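Local coordinates for protein oxalate biosynthetic component 1 (Burkholderia thailandensis, PDB 5IKY) that acts as a bifunctional serine hydrolase and lyase, with an alpha/beta-hydrolase fold, in quorum sensing-dependent production of oxalate, at residues V992-D997 with T1054-L1059; R1007-Q1012 with V1050-G1055; Y1032-A1037 with L1075-L1080. One frame throughout, in Å; residues are numbered along the deposited sequence.

Contact 1. Residues V992-D997 with T1054-L1059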
loop_
_atom_site.group_PDB
_atom_site.type_symbol
_atom_site.label_atom_id
_atom_site.label_comp_id
_atom_site.label_asym_id
_atom_site.label_seq_id
_atom_site.Cartn_x
_atom_site.Cartn_y
_atom_site.Cartn_z
ATOM N N VAL A 992 15.248 15.921 3.256
ATOM C CA VAL A 992 15.128 14.679 2.503
ATOM C C VAL A 992 14.680 13.536 3.412
ATOM O O VAL A 992 15.493 12.939 4.118
ATOM C CB VAL A 992 16.460 14.295 1.828
ATOM C CG1 VAL A 992 16.270 13.073 0.939
ATOM C CG2 VAL A 992 17.014 15.468 1.030
ATOM N N THR A 993 13.386 13.236 3.397
ATOM C CA THR A 993 12.847 12.170 4.236
ATOM C C THR A 993 12.077 11.150 3.399
ATOM O O THR A 993 11.283 11.515 2.531
ATOM C CB THR A 993 11.933 12.734 5.342
ATOM O OG1 THR A 993 12.672 13.664 6.144
ATOM C CG2 THR A 993 11.406 11.617 6.230
ATOM N N ALA A 994 12.325 9.871 3.667
ATOM C CA ALA A 994 11.727 8.789 2.895
ATOM C C ALA A 994 10.385 8.332 3.467
ATOM O O ALA A 994 10.153 8.397 4.674
ATOM C CB ALA A 994 12.689 7.613 2.814
ATOM N N PHE A 995 9.508 7.859 2.587
ATOM C CA PHE A 995 8.182 7.400 2.985
ATOM C C PHE A 995 8.247 6.159 3.867
ATOM O O PHE A 995 7.454 6.007 4.795
ATOM C CB PHE A 995 7.329 7.116 1.749
ATOM C CG PHE A 995 6.055 6.378 2.047
ATOM C CD1 PHE A 995 5.002 7.014 2.687
ATOM C CD2 PHE A 995 5.904 5.052 1.674
ATOM C CE1 PHE A 995 3.825 6.337 2.958
ATOM C CE2 PHE A 995 4.731 4.370 1.941
ATOM C CZ PHE A 995 3.690 5.014 2.584
ATOM N N ASN A 996 9.192 5.271 3.576
ATOM C CA ASN A 996 9.334 4.043 4.349
ATOM C C ASN A 996 10.202 4.241 5.585
ATOM O O ASN A 996 10.489 3.289 6.311
ATOM C CB ASN A 996 9.912 2.926 3.482
ATOM C CG ASN A 996 11.173 3.347 2.764
ATOM O OD1 ASN A 996 11.280 4.476 2.288
ATOM N ND2 ASN A 996 12.141 2.441 2.687
ATOM N N ASP A 997 10.628 5.478 5.818
ATOM C CA ASP A 997 11.335 5.805 7.048
ATOM C C ASP A 997 10.308 5.945 8.164
ATOM O O ASP A 997 9.906 7.054 8.517
ATOM C CB ASP A 997 12.155 7.086 6.891
ATOM C CG ASP A 997 13.147 7.287 8.020
ATOM O OD1 ASP A 997 12.999 6.634 9.076
ATOM O OD2 ASP A 997 14.072 8.109 7.857
ATOM N N THR A 1054 9.576 15.149 -1.969
ATOM C CA THR A 1054 8.460 14.215 -1.882
ATOM C C THR A 1054 8.673 13.013 -2.795
ATOM O O THR A 1054 9.340 13.116 -3.825
ATOM C CB THR A 1054 7.121 14.892 -2.241
ATOM O OG1 THR A 1054 7.154 15.334 -3.605
ATOM C CG2 THR A 1054 6.860 16.081 -1.331
ATOM N N GLY A 1055 8.106 11.876 -2.406
ATOM C CA GLY A 1055 8.202 10.661 -3.195
ATOM C C GLY A 1055 9.462 9.870 -2.909
ATOM O O GLY A 1055 9.710 8.834 -3.525
ATOM N N VAL A 1056 10.264 10.364 -1.972
ATOM C CA VAL A 1056 11.492 9.685 -1.589
ATOM C C VAL A 1056 11.179 8.394 -0.842
ATOM O O VAL A 1056 10.329 8.372 0.048
ATOM C CB VAL A 1056 12.387 10.581 -0.704
ATOM C CG1 VAL A 1056 13.675 9.858 -0.336
ATOM C CG2 VAL A 1056 12.693 11.893 -1.409
ATOM N N PHE A 1057 11.855 7.316 -1.224
ATOM C CA PHE A 1057 11.793 6.072 -0.467
ATOM C C PHE A 1057 13.106 5.317 -0.625
ATOM O O PHE A 1057 13.873 5.580 -1.551
ATOM C CB PHE A 1057 10.603 5.210 -0.906
ATOM C CG PHE A 1057 10.696 4.708 -2.320
ATOM C CD1 PHE A 1057 10.207 5.464 -3.372
ATOM C CD2 PHE A 1057 11.255 3.469 -2.595
ATOM C CE1 PHE A 1057 10.285 5.001 -4.673
ATOM C CE2 PHE A 1057 11.338 3.002 -3.892
ATOM C CZ PHE A 1057 10.854 3.769 -4.932
ATOM N N LEU A 1058 13.368 4.386 0.285
ATOM C CA LEU A 1058 14.628 3.657 0.282
ATOM C C LEU A 1058 14.400 2.154 0.210
ATOM O O LEU A 1058 13.641 1.594 1.000
ATOM C CB LEU A 1058 15.447 3.999 1.529
ATOM C CG LEU A 1058 15.668 5.485 1.814
ATOM C CD1 LEU A 1058 16.481 5.669 3.088
ATOM C CD2 LEU A 1058 16.346 6.167 0.635
ATOM N N LEU A 1059 15.064 1.506 -0.740
ATOM C CA LEU A 1059 14.974 0.059 -0.880
ATOM C C LEU A 1059 15.952 -0.633 0.058
ATOM O O LEU A 1059 17.032 -0.111 0.338
ATOM C CB LEU A 1059 15.245 -0.361 -2.325
ATOM C CG LEU A 1059 14.171 -0.001 -3.356
ATOM C CD1 LEU A 1059 14.517 -0.586 -4.718
ATOM C CD2 LEU A 1059 12.798 -0.473 -2.894
#
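Ala-994 and Phe-1057 bring the two loops within 4.3 Å of each other, CA to CA, where the touching parts of 992-997 and 1054-1059 run 55° apart just after leaving neighbouring strands of the sheet. The backbone link is Phe-995 N to Val-1056 O, 2.7 Å long and fairly straight. The same oxygen receives a CA-H contact from Ala-994.

Asn-996 makes the second link with its side chain. Its CG lies between the backbone N and the carbonyl carbon (chi1 51°), and the amide faces both polar groups of one residue, Leu-1058. OD1 accepts Leu-1058 N at 2.9 Å, meeting it at a steep angle to its own C=O bond (108°). ND2 faces Leu-1058 O, but the modelled 2.4 Å between them is too short to be taken literally. The arrangement resembles the pairing of a peptide unit, though the ND2 half of it is doubtful. OD1 also lies 3.3 Å from Phe-1057 CB, while the phenyl ring leads away toward helix 1015-1025.

Beside the polar pair the contact is largely apolar. The methyl of Ala-994 touches Leu-1058 CG at 3.8 Å and Val-1056 CG1 at 4.0 Å, and Val-1056 CB also lies 3.5 Å from Thr-993 O.

The type I turn from Ala-994 ends at Asp-997, the N-cap of helix 998-1002. Its OD1 is hydrogen-bonded to His-1069 ND1, and its OD2 to Tyr-1074 OH and Ser-1000 OG. An aspartate in a turn after a late strand, bonded to a histidine farther along the chain, is consistent with the acid and histidine of an alpha/beta-hydrolase catalytic triad.

Contact 2. Residues R1007-Q1012 with V1050-G1055; sequences RHYVIQ and VARLTG
Arg-1052 meets both His-1008 and Tyr-1009, crossing each side chain at about a right angle. Its CD packs 3.6 Å from Tyr-1009 CE1, and the phenol oxygen lies at the edge of the guanidinium, near its plane, with Tyr-1009 OH 3.3 Å from Arg-1052 NH1. The tyrosine ring is steeply turned against the guanidinium, whereas the imidazole of His-1008 is tilted by only 21° from it. His-1008 CB sits 3.9 Å from Arg-1052 CG, and the aliphatic contact continues to Thr-1054 CG2, 4.1 Å from His-1008 CB; the same methyl lies 3.7 Å from His-1008 O. Farther along, Ile-1011 CD1 rests 4.0 Å from Gly-1055 CA.

Bends at chi2 of Arg-1052 (98°, placing CD) and at chi3 (placing NE) curve its chain rather than leave it extended. Val-1050 CG1 covers one guanidinium face over its centre. In the next shell, Gln-1042 OE1 of strand 1038-1043 bonds NH2, and Asp-991 of strand 988-992 forms a long, weak ion pair with NH1. Thr-1054 OG1 turns to Thr-1038 O, which leaves its methyl to the histidine.

The chemistry is therefore mainly van der Waals contact around a buried cation with polar partners on both flanking strands, among them Gln-1042 and, weakly, Asp-991. With Arg-1052 NE about 5.1 Å from His-1008 NE2, the positive charge would be expected to disfavour protonation of the imidazole.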
loop_
_atom_site.group_PDB
_atom_site.type_symbol
_atom_site.label_atom_id
_atom_site.label_comp_id
_atom_site.label_asym_id
_atom_site.label_seq_id
_atom_site.Cartn_x
_atom_site.Cartn_y
_atom_site.Cartn_z
ATOM N N ARG A 1007 2.266 16.158 6.065
ATOM C CA ARG A 1007 1.574 15.282 5.123
ATOM C C ARG A 1007 2.399 15.016 3.864
ATOM O O ARG A 1007 2.100 14.098 3.099
ATOM C CB ARG A 1007 0.220 15.880 4.734
ATOM C CG ARG A 1007 -0.761 16.023 5.885
ATOM C CD ARG A 1007 -2.099 16.553 5.392
ATOM N NE ARG A 1007 -3.058 16.732 6.480
ATOM C CZ ARG A 1007 -3.961 15.826 6.837
ATOM N NH1 ARG A 1007 -4.033 14.668 6.192
ATOM N NH2 ARG A 1007 -4.792 16.076 7.839
ATOM N N HIS A 1008 3.437 15.822 3.657
ATOM C CA HIS A 1008 4.284 15.702 2.473
ATOM C C HIS A 1008 5.056 14.383 2.432
ATOM O O HIS A 1008 5.433 13.912 1.359
ATOM C CB HIS A 1008 5.265 16.876 2.401
ATOM C CG HIS A 1008 4.616 18.189 2.088
ATOM N ND1 HIS A 1008 3.968 18.433 0.896
ATOM C CD2 HIS A 1008 4.521 19.331 2.809
ATOM C CE1 HIS A 1008 3.498 19.668 0.897
ATOM N NE2 HIS A 1008 3.820 20.234 2.047
ATOM N N TYR A 1009 5.287 13.792 3.600
ATOM C CA TYR A 1009 6.044 12.545 3.695
ATOM C C TYR A 1009 5.213 11.329 3.295
ATOM O O TYR A 1009 5.747 10.231 3.130
ATOM C CB TYR A 1009 6.577 12.344 5.116
ATOM C CG TYR A 1009 7.553 13.398 5.592
ATOM C CD1 TYR A 1009 8.312 14.136 4.692
ATOM C CD2 TYR A 1009 7.722 13.646 6.948
ATOM C CE1 TYR A 1009 9.206 15.097 5.132
ATOM C CE2 TYR A 1009 8.612 14.600 7.397
ATOM C CZ TYR A 1009 9.349 15.323 6.487
ATOM O OH TYR A 1009 10.231 16.274 6.940
ATOM N N VAL A 1010 3.906 11.525 3.147
ATOM C CA VAL A 1010 2.993 10.420 2.872
ATOM C C VAL A 1010 2.702 10.269 1.382
ATOM O O VAL A 1010 2.227 11.203 0.732
ATOM C CB VAL A 1010 1.661 10.600 3.625
ATOM C CG1 VAL A 1010 0.706 9.452 3.310
ATOM C CG2 VAL A 1010 1.911 10.700 5.121
ATOM N N ILE A 1011 2.984 9.083 0.848
ATOM C CA ILE A 1011 2.745 8.797 -0.562
ATOM C C ILE A 1011 1.349 8.224 -0.785
ATOM O O ILE A 1011 0.973 7.213 -0.191
ATOM C CB ILE A 1011 3.788 7.810 -1.133
ATOM C CG1 ILE A 1011 5.193 8.411 -1.050
ATOM C CG2 ILE A 1011 3.461 7.463 -2.579
ATOM C CD1 ILE A 1011 6.279 7.536 -1.654
ATOM N N GLN A 1012 0.585 8.884 -1.648
ATOM C CA GLN A 1012 -0.745 8.417 -2.026
ATOM C C GLN A 1012 -0.729 7.954 -3.488
ATOM O O GLN A 1012 0.217 8.259 -4.213
ATOM C CB GLN A 1012 -1.779 9.528 -1.795
ATOM C CG GLN A 1012 -1.503 10.385 -0.565
ATOM C CD GLN A 1012 -2.693 10.451 0.368
ATOM O OE1 GLN A 1012 -3.210 9.421 0.803
ATOM N NE2 GLN A 1012 -3.144 11.662 0.674
ATOM N N VAL A 1050 12.208 26.107 3.417
ATOM C CA VAL A 1050 12.297 24.657 3.534
ATOM C C VAL A 1050 12.100 23.960 2.190
ATOM O O VAL A 1050 11.063 24.114 1.544
ATOM C CB VAL A 1050 11.264 24.109 4.536
ATOM C CG1 VAL A 1050 11.313 22.587 4.571
ATOM C CG2 VAL A 1050 11.510 24.688 5.923
ATOM N N ALA A 1051 13.108 23.197 1.777
ATOM C CA ALA A 1051 13.031 22.406 0.555
ATOM C C ALA A 1051 12.610 20.979 0.874
ATOM O O ALA A 1051 13.440 20.147 1.239
ATOM C CB ALA A 1051 14.365 22.413 -0.167
ATOM N N ARG A 1052 11.321 20.700 0.732
ATOM C CA ARG A 1052 10.779 19.389 1.069
ATOM C C ARG A 1052 10.751 18.461 -0.142
ATOM O O ARG A 1052 10.037 18.718 -1.111
ATOM C CB ARG A 1052 9.368 19.535 1.645
ATOM C CG ARG A 1052 8.864 18.313 2.394
ATOM C CD ARG A 1052 9.049 18.474 3.892
ATOM N NE ARG A 1052 8.320 19.630 4.407
ATOM C CZ ARG A 1052 8.270 19.974 5.690
ATOM N NH1 ARG A 1052 8.911 19.251 6.599
ATOM N NH2 ARG A 1052 7.580 21.042 6.066
ATOM N N LEU A 1053 11.527 17.383 -0.087
ATOM C CA LEU A 1053 11.500 16.380 -1.149
ATOM C C LEU A 1053 10.357 15.397 -0.923
ATOM O O LEU A 1053 10.188 14.870 0.179
ATOM C CB LEU A 1053 12.829 15.621 -1.232
ATOM C CG LEU A 1053 14.132 16.381 -1.489
ATOM C CD1 LEU A 1053 15.150 15.455 -2.138
ATOM C CD2 LEU A 1053 13.911 17.621 -2.340
ATOM N N THR A 1054 9.576 15.149 -1.969
ATOM C CA THR A 1054 8.460 14.215 -1.882
ATOM C C THR A 1054 8.673 13.013 -2.795
ATOM O O THR A 1054 9.340 13.116 -3.825
ATOM C CB THR A 1054 7.121 14.892 -2.241
ATOM O OG1 THR A 1054 7.154 15.334 -3.605
ATOM C CG2 THR A 1054 6.860 16.081 -1.331
ATOM N N GLY A 1055 8.106 11.876 -2.406
ATOM C CA GLY A 1055 8.202 10.661 -3.195
ATOM C C GLY A 1055 9.462 9.870 -2.909
ATOM O O GLY A 1055 9.710 8.834 -3.525
#

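Contact 3. Residues Y1032-A1037 with L1075-L1080; sequences YRYDHA and LAASPL
Tyr-1034 takes Pro-1079 CD over one face of its ring: the proline CD stands 3.6 Å from the ring centroid, 21° off the normal, in a CH-pi contact displaced toward the CE2 side. Chi1 of the tyrosine (48°) sets CG between the backbone N and the carbonyl carbon. Ala-1077 comes in obliquely at CD1 and CE1, its carbonyl O 3.1 Å from Tyr-1034 CD1 and its CB 3.9 Å from the same atom. The same methyl also touches Tyr-1032, at 3.5 Å from its carbonyl O and a little farther from CD2, and so packs between two aromatic residues of one loop.

The side chains of Asp-1035 and Pro-1079 pass alongside with opposite headings, Asp-1035 OD1 coming 3.1 Å from Pro-1079 CB. Arg-1033 extends from CG to NE alongside the backbone of Ser-1078; that residue's carbonyl, which is hydrogen-bonded to Arg-1083 NH2, lies near the plane of the guanidinium, at its edge.

One hydrogen bond joins the backbones, Tyr-1034 N to Ala-1077 O, at 3.2 Å. Tyr-1034 is the centre of an inverse gamma turn, and the carbonyl that takes its N-H also receives Arg-1033 CA at 3.3 Å. Beyond the segments, the phenol OH bonds Tyr-1074 O in helix 1071-1076.

The segment 1075-1080 links the end of that helix to the start of helix 1080-1090, with Pro-1079 at the N-cap. Chemically, Tyr-1034 grips this junction through its backbone N-H and its phenol OH, each bonded to a backbone carbonyl. Its apolar ring takes the proline, whose CD hydrogens, next to the peptide nitrogen, are probably somewhat polarised, which would favour the aromatic face.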
loop_
_atom_site.group_PDB
_atom_site.type_symbol
_atom_site.label_atom_id
_atom_site.label_comp_id
_atom_site.label_asym_id
_atom_site.label_seq_id
_atom_site.Cartn_x
_atom_site.Cartn_y
_atom_site.Cartn_z
ATOM N N TYR A 1032 19.357 1.484 -7.280
ATOM C CA TYR A 1032 18.246 2.413 -7.086
ATOM C C TYR A 1032 18.664 3.798 -6.593
ATOM O O TYR A 1032 19.440 3.931 -5.647
ATOM C CB TYR A 1032 17.230 1.821 -6.106
ATOM C CG TYR A 1032 16.227 2.833 -5.602
ATOM C CD1 TYR A 1032 15.185 3.269 -6.412
ATOM C CD2 TYR A 1032 16.325 3.361 -4.319
ATOM C CE1 TYR A 1032 14.268 4.199 -5.958
ATOM C CE2 TYR A 1032 15.415 4.292 -3.859
ATOM C CZ TYR A 1032 14.387 4.707 -4.682
ATOM O OH TYR A 1032 13.477 5.632 -4.227
ATOM N N ARG A 1033 18.130 4.819 -7.254
ATOM C CA ARG A 1033 18.248 6.202 -6.805
ATOM C C ARG A 1033 16.876 6.865 -6.872
ATOM O O ARG A 1033 16.101 6.595 -7.789
ATOM C CB ARG A 1033 19.250 6.982 -7.659
ATOM C CG ARG A 1033 20.699 6.546 -7.527
ATOM C CD ARG A 1033 21.578 7.396 -8.433
ATOM N NE ARG A 1033 22.994 7.057 -8.332
ATOM C CZ ARG A 1033 23.579 6.073 -9.008
ATOM N NH1 ARG A 1033 22.866 5.322 -9.838
ATOM N NH2 ARG A 1033 24.875 5.840 -8.855
ATOM N N TYR A 1034 16.570 7.732 -5.911
ATOM C CA TYR A 1034 15.283 8.422 -5.922
ATOM C C TYR A 1034 15.355 9.727 -6.721
ATOM O O TYR A 1034 15.162 10.814 -6.179
ATOM C CB TYR A 1034 14.779 8.680 -4.488
ATOM C CG TYR A 1034 15.782 9.290 -3.524
ATOM C CD1 TYR A 1034 16.682 8.493 -2.826
ATOM C CD2 TYR A 1034 15.802 10.660 -3.283
ATOM C CE1 TYR A 1034 17.591 9.046 -1.938
ATOM C CE2 TYR A 1034 16.703 11.219 -2.398
ATOM C CZ TYR A 1034 17.597 10.409 -1.729
ATOM O OH TYR A 1034 18.497 10.964 -0.849
ATOM N N ASP A 1035 15.629 9.605 -8.018
ATOM C CA ASP A 1035 15.645 10.758 -8.917
ATOM C C ASP A 1035 14.245 11.332 -9.092
ATOM O O ASP A 1035 14.077 12.537 -9.292
ATOM C CB ASP A 1035 16.213 10.381 -10.285
ATOM C CG ASP A 1035 17.338 9.371 -10.200
ATOM O OD1 ASP A 1035 18.254 9.568 -9.380
ATOM O OD2 ASP A 1035 17.324 8.391 -10.974
ATOM N N HIS A 1036 13.248 10.458 -8.997
ATOM C CA HIS A 1036 11.850 10.828 -9.193
ATOM C C HIS A 1036 11.342 11.815 -8.144
ATOM O O HIS A 1036 10.270 12.399 -8.305
ATOM C CB HIS A 1036 10.975 9.574 -9.174
ATOM C CG HIS A 1036 11.065 8.803 -7.894
ATOM N ND1 HIS A 1036 12.063 7.885 -7.648
ATOM C CD2 HIS A 1036 10.292 8.826 -6.782
ATOM C CE1 HIS A 1036 11.898 7.371 -6.442
ATOM N NE2 HIS A 1036 10.830 7.925 -5.896
ATOM N N ALA A 1037 12.113 11.978 -7.073
ATOM C CA ALA A 1037 11.749 12.860 -5.970
ATOM C C ALA A 1037 11.467 14.285 -6.444
ATOM O O ALA A 1037 12.196 14.832 -7.273
ATOM C CB ALA A 1037 12.845 12.861 -4.919
ATOM N N LEU A 1075 22.201 8.432 1.759
ATOM C CA LEU A 1075 23.278 9.019 0.975
ATOM C C LEU A 1075 23.599 8.179 -0.260
ATOM O O LEU A 1075 23.925 8.717 -1.317
ATOM C CB LEU A 1075 24.532 9.186 1.835
ATOM C CG LEU A 1075 24.396 10.133 3.028
ATOM C CD1 LEU A 1075 25.669 10.134 3.860
ATOM C CD2 LEU A 1075 24.054 11.540 2.559
ATOM N N ALA A 1076 23.502 6.860 -0.120
ATOM C CA ALA A 1076 23.815 5.950 -1.217
ATOM C C ALA A 1076 22.832 6.105 -2.371
ATOM O O ALA A 1076 23.234 6.220 -3.528
ATOM C CB ALA A 1076 23.828 4.508 -0.727
ATOM N N ALA A 1077 21.543 6.114 -2.046
ATOM C CA ALA A 1077 20.497 6.205 -3.060
ATOM C C ALA A 1077 20.257 7.646 -3.505
ATOM O O ALA A 1077 19.330 7.921 -4.265
ATOM C CB ALA A 1077 19.203 5.590 -2.537
ATOM N N SER A 1078 21.098 8.562 -3.030
ATOM C CA SER A 1078 20.982 9.969 -3.395
ATOM C C SER A 1078 21.151 10.170 -4.898
ATOM O O SER A 1078 22.114 9.681 -5.493
ATOM C CB SER A 1078 22.008 10.809 -2.633
ATOM O OG SER A 1078 21.898 12.181 -2.972
ATOM N N PRO A 1079 20.204 10.891 -5.515
ATOM C CA PRO A 1079 20.185 11.174 -6.954
ATOM C C PRO A 1079 21.250 12.186 -7.365
ATOM O O PRO A 1079 21.710 12.968 -6.533
ATOM C CB PRO A 1079 18.781 11.736 -7.177
ATOM C CG PRO A 1079 18.425 12.357 -5.881
ATOM C CD PRO A 1079 19.047 11.489 -4.826
ATOM N N LEU A 1080 21.623 12.169 -8.641
ATOM C CA LEU A 1080 22.690 13.022 -9.154
ATOM C C LEU A 1080 22.352 14.506 -9.025
ATOM O O LEU A 1080 23.221 15.320 -8.707
ATOM C CB LEU A 1080 22.986 12.674 -10.618
ATOM C CG LEU A 1080 24.274 13.209 -11.255
ATOM C CD1 LEU A 1080 24.786 12.232 -12.302
ATOM C CD2 LEU A 1080 24.068 14.586 -11.878
#

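In the fold
All three contacts lie in the C-terminal alpha/beta-hydrolase part of the chain, in strand 1049-1054 and the loops around that side of the mixed sheet, where strands 988-992, 1049-1054 and 1038-1043 lie. The centres of contacts 1 and 2 are about 8 Å apart. Those of contacts 1 and 3 are about 10 Å apart, and those of contacts 2 and 3 about 15 Å. Contacts 1 and 2 share Thr-1054 and Gly-1055, and contact 3 interleaves with both along the chain. Probable hydrogen bonds from Tyr-1032 to Phe-1057 O and from His-1036 to Gly-1055 O tie it to them. Contact 1 contains Asp-997, hydrogen-bonded to His-1069, a pair consistent with the acid and histidine of the triad; contacts 2 and 3 lie around it.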